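Side-chain contacts in short chain dehydrogenase (A0QTM2 homolog) (Mycobacterium thermoresistibile, PDB 3SC4), which is probably an NAD(P)-dependent oxidoreductase of the short-chain dehydrogenase/reductase family, built on a Rossmann fold, whose substrate is not established: residues Lys115-Asp118 against Leu119-Ile123; Arg162-Pro165 against Tyr166-Lys170. One frame throughout, in Å; residues are numbered along the deposited sequence.

Contact 1 of 2, residues Lys115-Asp118 against Leu119-Ile123. With SO4 (sulfate ion), chain M.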
# COMPACT_ATOMS: atom_id res chain seq x y z
N LYS B 115 -14.35 -6.74 4.63
CA LYS B 115 -13.86 -7.76 5.57
C LYS B 115 -12.75 -8.61 4.93
O LYS B 115 -11.77 -8.97 5.56
CB LYS B 115 -15.03 -8.63 6.03
CG LYS B 115 -14.69 -9.79 7.03
CD LYS B 115 -15.96 -10.67 7.37
CE LYS B 115 -16.44 -10.55 8.85
NZ LYS B 115 -15.86 -11.62 9.78
N ARG B 116 -12.91 -8.91 3.65
CA ARG B 116 -11.88 -9.65 2.94
C ARG B 116 -10.66 -8.77 2.69
O ARG B 116 -9.53 -9.22 2.84
CB ARG B 116 -12.43 -10.15 1.62
CG ARG B 116 -11.42 -10.85 0.75
CD ARG B 116 -10.84 -12.11 1.38
NE ARG B 116 -11.87 -13.10 1.73
CZ ARG B 116 -11.60 -14.35 2.06
NH1 ARG B 116 -12.59 -15.17 2.33
NH2 ARG B 116 -10.34 -14.79 2.11
N PHE B 117 -10.91 -7.52 2.32
CA PHE B 117 -9.84 -6.54 2.15
C PHE B 117 -8.98 -6.46 3.40
O PHE B 117 -7.77 -6.51 3.31
CB PHE B 117 -10.41 -5.16 1.83
CG PHE B 117 -9.39 -4.08 1.74
CD1 PHE B 117 -8.85 -3.73 0.52
CD2 PHE B 117 -8.95 -3.43 2.89
CE1 PHE B 117 -7.89 -2.75 0.43
CE2 PHE B 117 -7.99 -2.45 2.82
CZ PHE B 117 -7.45 -2.10 1.59
N ASP B 118 -9.63 -6.34 4.56
CA ASP B 118 -8.93 -6.21 5.84
C ASP B 118 -8.09 -7.43 6.16
O ASP B 118 -7.03 -7.34 6.76
CB ASP B 118 -9.89 -5.99 7.00
CG ASP B 118 -10.55 -4.66 6.94
OD1 ASP B 118 -10.07 -3.78 6.21
OD2 ASP B 118 -11.58 -4.49 7.62
N LEU B 119 -8.53 -8.58 5.74
CA LEU B 119 -7.74 -9.74 6.01
C LEU B 119 -6.46 -9.67 5.18
O LEU B 119 -5.35 -9.97 5.68
CB LEU B 119 -8.61 -10.96 5.79
CG LEU B 119 -7.95 -12.30 5.92
CD1 LEU B 119 -9.02 -13.37 6.21
CD2 LEU B 119 -7.24 -12.51 4.61
N MET B 120 -6.57 -9.21 3.94
CA MET B 120 -5.39 -9.07 3.08
C MET B 120 -4.42 -7.95 3.54
O MET B 120 -3.21 -8.14 3.61
CB MET B 120 -5.82 -8.82 1.61
CG MET B 120 -6.53 -9.99 0.96
SD MET B 120 -6.68 -9.91 -0.84
CE MET B 120 -8.29 -9.23 -0.86
N ASN B 121 -4.97 -6.77 3.78
CA ASN B 121 -4.23 -5.62 4.24
C ASN B 121 -3.65 -5.99 5.61
O ASN B 121 -2.45 -5.77 5.88
CB ASN B 121 -5.17 -4.43 4.30
CG ASN B 121 -4.50 -3.12 4.78
OD1 ASN B 121 -3.77 -2.44 4.02
ND2 ASN B 121 -4.83 -2.72 6.00
N GLY B 122 -4.47 -6.62 6.46
CA GLY B 122 -4.05 -6.94 7.83
C GLY B 122 -2.84 -7.83 7.88
O GLY B 122 -1.85 -7.52 8.53
N ILE B 123 -2.92 -8.95 7.18
CA ILE B 123 -1.87 -9.92 7.26
C ILE B 123 -0.62 -9.46 6.51
O ILE B 123 0.50 -9.66 6.97
CB ILE B 123 -2.33 -11.28 6.72
CG1 ILE B 123 -3.39 -11.87 7.67
CG2 ILE B 123 -1.17 -12.20 6.64
CD1 ILE B 123 -4.07 -13.16 7.15
S SO4 M . -15.28 -13.18 0.45
O1 SO4 M . -14.12 -12.37 0.73
O2 SO4 M . -16.26 -12.39 -0.30
O3 SO4 M . -15.83 -13.61 1.74
O4 SO4 M . -14.82 -14.36 -0.32
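Phe117 lies against Asn121 one helical turn further on: its ring carbon CE2 lies 3.8 Å from CB of Asn121, which comes in obliquely. The same pair is joined through the backbone, where the N of Asn121 donates to the O of Phe117, 2.9 Å away. On another side of the helix Arg116 and Met120 meet. The thioether turns back through its last torsion (chi3 -96°) and brings the methyl CE to 3.9 Å from CG of Arg116, crossing that chain at a slant, so that methionine covers the greasy part of an arginine whose charged end goes on outward. Two consecutive bends (chi2 62°, chi3 58°) fold the rest of Arg116, and its NE donates to O1 of a sulfate ion at 2.6 Å, from the edge of the guanidinium. The anion probably comes from the crystallisation liquor, and the Arg116 that holds it is exposed. CB of Leu119 rests 3.5 Å from O of Arg116, an apolar neighbour to a carbonyl that also accepts the N of Met120.

Further out, the carboxylate OD1 of Asp118 lies in the plane of the Phe117 ring at its edge, 3.5 Å from CD2, where the slightly positive rim hydrogens probably suit an anionic oxygen. The main polar partner of Asp118 is Arg126 of the second subunit, in a salt bridge with OD1, while Tyr129 of that subunit stacks on the Phe117 ring. Met120 is covered by Pro165 and Ala169 of helix 164-183. The segment is thus the opening of helix 114-135, which meets its counterpart across the dimer in the manner of the helical interface common among short-chain dehydrogenases.

Contact 2 of 2, residues Arg162-Pro165 against Tyr166-Lys170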
# COMPACT_ATOMS: atom_id res chain seq x y z
N ARG B 162 -3.95 -4.45 -11.04
CA ARG B 162 -5.16 -5.25 -11.12
C ARG B 162 -4.76 -6.63 -10.59
O ARG B 162 -3.62 -7.06 -10.83
CB ARG B 162 -5.52 -5.40 -12.58
CG ARG B 162 -6.97 -5.26 -12.90
CD ARG B 162 -7.20 -5.21 -14.44
NE ARG B 162 -8.63 -5.27 -14.72
CZ ARG B 162 -9.19 -5.17 -15.92
NH1 ARG B 162 -8.44 -4.99 -17.01
NH2 ARG B 162 -10.51 -5.25 -16.04
N PRO B 163 -5.63 -7.31 -9.83
CA PRO B 163 -6.86 -6.79 -9.26
C PRO B 163 -6.50 -5.99 -8.04
O PRO B 163 -5.53 -6.27 -7.38
CB PRO B 163 -7.65 -8.06 -8.90
CG PRO B 163 -6.63 -9.09 -8.71
CD PRO B 163 -5.41 -8.73 -9.53
N THR B 164 -7.31 -5.00 -7.75
CA THR B 164 -6.93 -3.90 -6.86
C THR B 164 -6.65 -4.29 -5.41
O THR B 164 -5.60 -3.98 -4.88
CB THR B 164 -7.99 -2.80 -6.95
OG1 THR B 164 -8.01 -2.33 -8.31
CG2 THR B 164 -7.67 -1.67 -6.01
N PRO B 165 -7.56 -4.99 -4.77
CA PRO B 165 -7.29 -5.37 -3.38
C PRO B 165 -5.98 -6.11 -3.19
O PRO B 165 -5.16 -5.75 -2.33
CB PRO B 165 -8.47 -6.28 -3.02
CG PRO B 165 -9.54 -5.88 -4.00
CD PRO B 165 -8.83 -5.54 -5.25
N TYR B 166 -5.77 -7.14 -3.97
CA TYR B 166 -4.57 -7.97 -3.85
C TYR B 166 -3.33 -7.20 -4.28
O TYR B 166 -2.32 -7.29 -3.62
CB TYR B 166 -4.72 -9.26 -4.68
CG TYR B 166 -3.63 -10.27 -4.48
CD1 TYR B 166 -3.37 -10.80 -3.23
CD2 TYR B 166 -2.90 -10.73 -5.55
CE1 TYR B 166 -2.34 -11.75 -3.05
CE2 TYR B 166 -1.89 -11.66 -5.40
CZ TYR B 166 -1.59 -12.17 -4.14
OH TYR B 166 -0.58 -13.12 -4.01
N MET B 167 -3.41 -6.44 -5.37
CA MET B 167 -2.27 -5.63 -5.80
C MET B 167 -1.90 -4.64 -4.71
O MET B 167 -0.73 -4.44 -4.43
CB MET B 167 -2.59 -4.89 -7.08
CG MET B 167 -1.52 -3.93 -7.52
SD MET B 167 -1.72 -2.26 -6.81
CE MET B 167 -3.31 -1.75 -7.50
N MET B 168 -2.90 -4.03 -4.09
CA MET B 168 -2.63 -3.08 -2.99
C MET B 168 -1.85 -3.75 -1.85
O MET B 168 -0.92 -3.15 -1.28
CB MET B 168 -3.93 -2.48 -2.43
CG MET B 168 -4.49 -1.40 -3.29
SD MET B 168 -6.12 -0.89 -2.75
CE MET B 168 -5.72 -0.14 -1.16
N ALA B 169 -2.29 -4.94 -1.48
CA ALA B 169 -1.70 -5.66 -0.38
C ALA B 169 -0.29 -6.09 -0.75
O ALA B 169 0.66 -5.85 0.01
CB ALA B 169 -2.57 -6.87 0.01
N LYS B 170 -0.11 -6.68 -1.93
CA LYS B 170 1.22 -7.17 -2.29
C LYS B 170 2.18 -6.02 -2.52
O LYS B 170 3.30 -6.08 -2.07
CB LYS B 170 1.21 -8.11 -3.51
CG LYS B 170 0.46 -9.45 -3.34
CD LYS B 170 0.80 -10.23 -2.06
CE LYS B 170 2.25 -10.73 -2.02
NZ LYS B 170 2.43 -11.75 -0.90
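With OG1 of Thr164 beside its backbone N (chi1 -61°), CG2 stands anti to that N; CG of Met168 is swung beside the backbone N of its own residue (chi1 -78°), and methyl and sulfur meet across one turn, CG2 to SD at 3.7 Å. The branch of the threonine thus gives carbon, not hydroxyl, to the thioether. This turn opens helix 164-183, which carries the Tyr-X-X-X-Lys signature of short-chain dehydrogenases, here Tyr166 and Lys170; in relatives these two residues serve catalysis.

Pro163 occupies the N-cap position, after a cis peptide bond. Its O accepts the N of Met167 at 2.9 Å, while CB of Met167 sits 3.3 Å from the same oxygen. Pro165 follows inside the first turn, a favoured place for proline because the first amides of a helix have no carbonyl behind them to bind; its own O still accepts the N of Ala169 at 3.1 Å. Thr164 keeps such an early N-H, and OE2 of Glu183 of the second subunit accepts it, a pairing probably favoured by the positive end of the helix dipole. The small methyl of Thr164 meets the flexible methionine chain, and Met168 leads on to Phe117 of helix 114-135 and Val125 of the second subunit.

Tyr166 takes the other direction, its ring running among Ile104, Leu106 and Leu272 while only its CB comes loosely near CG of Pro163. Lys170 comes one turn later, which lets its chain fold along the tyrosine, and its NZ is held by the backbone O of Leu150. One methylene sits over a face of the ring: CG of Lys170 stands 3.5 Å above the plane of Tyr166, displaced toward the rim.

Contacts 1 and 2 open two different helices, 114-135 and 164-183, that lie side by side and both face the second subunit. They touch directly: CE of Met120 packs 3.7 Å from CB of Pro165, and CE1 of Phe117 lies 3.7 Å from CE of Met168. Contact 1 is the more superficial, with an arginine holding sulfate on one side and a buried aromatic on another; its links to the other subunit are side-chain ones, a salt bridge and a ring stack. Contact 2 is largely buried, built of prolines, methionines and a threonine methyl, and its polar tie to the partner uses a backbone amide instead. The family's tyrosine and lysine belong to contact 2 alone.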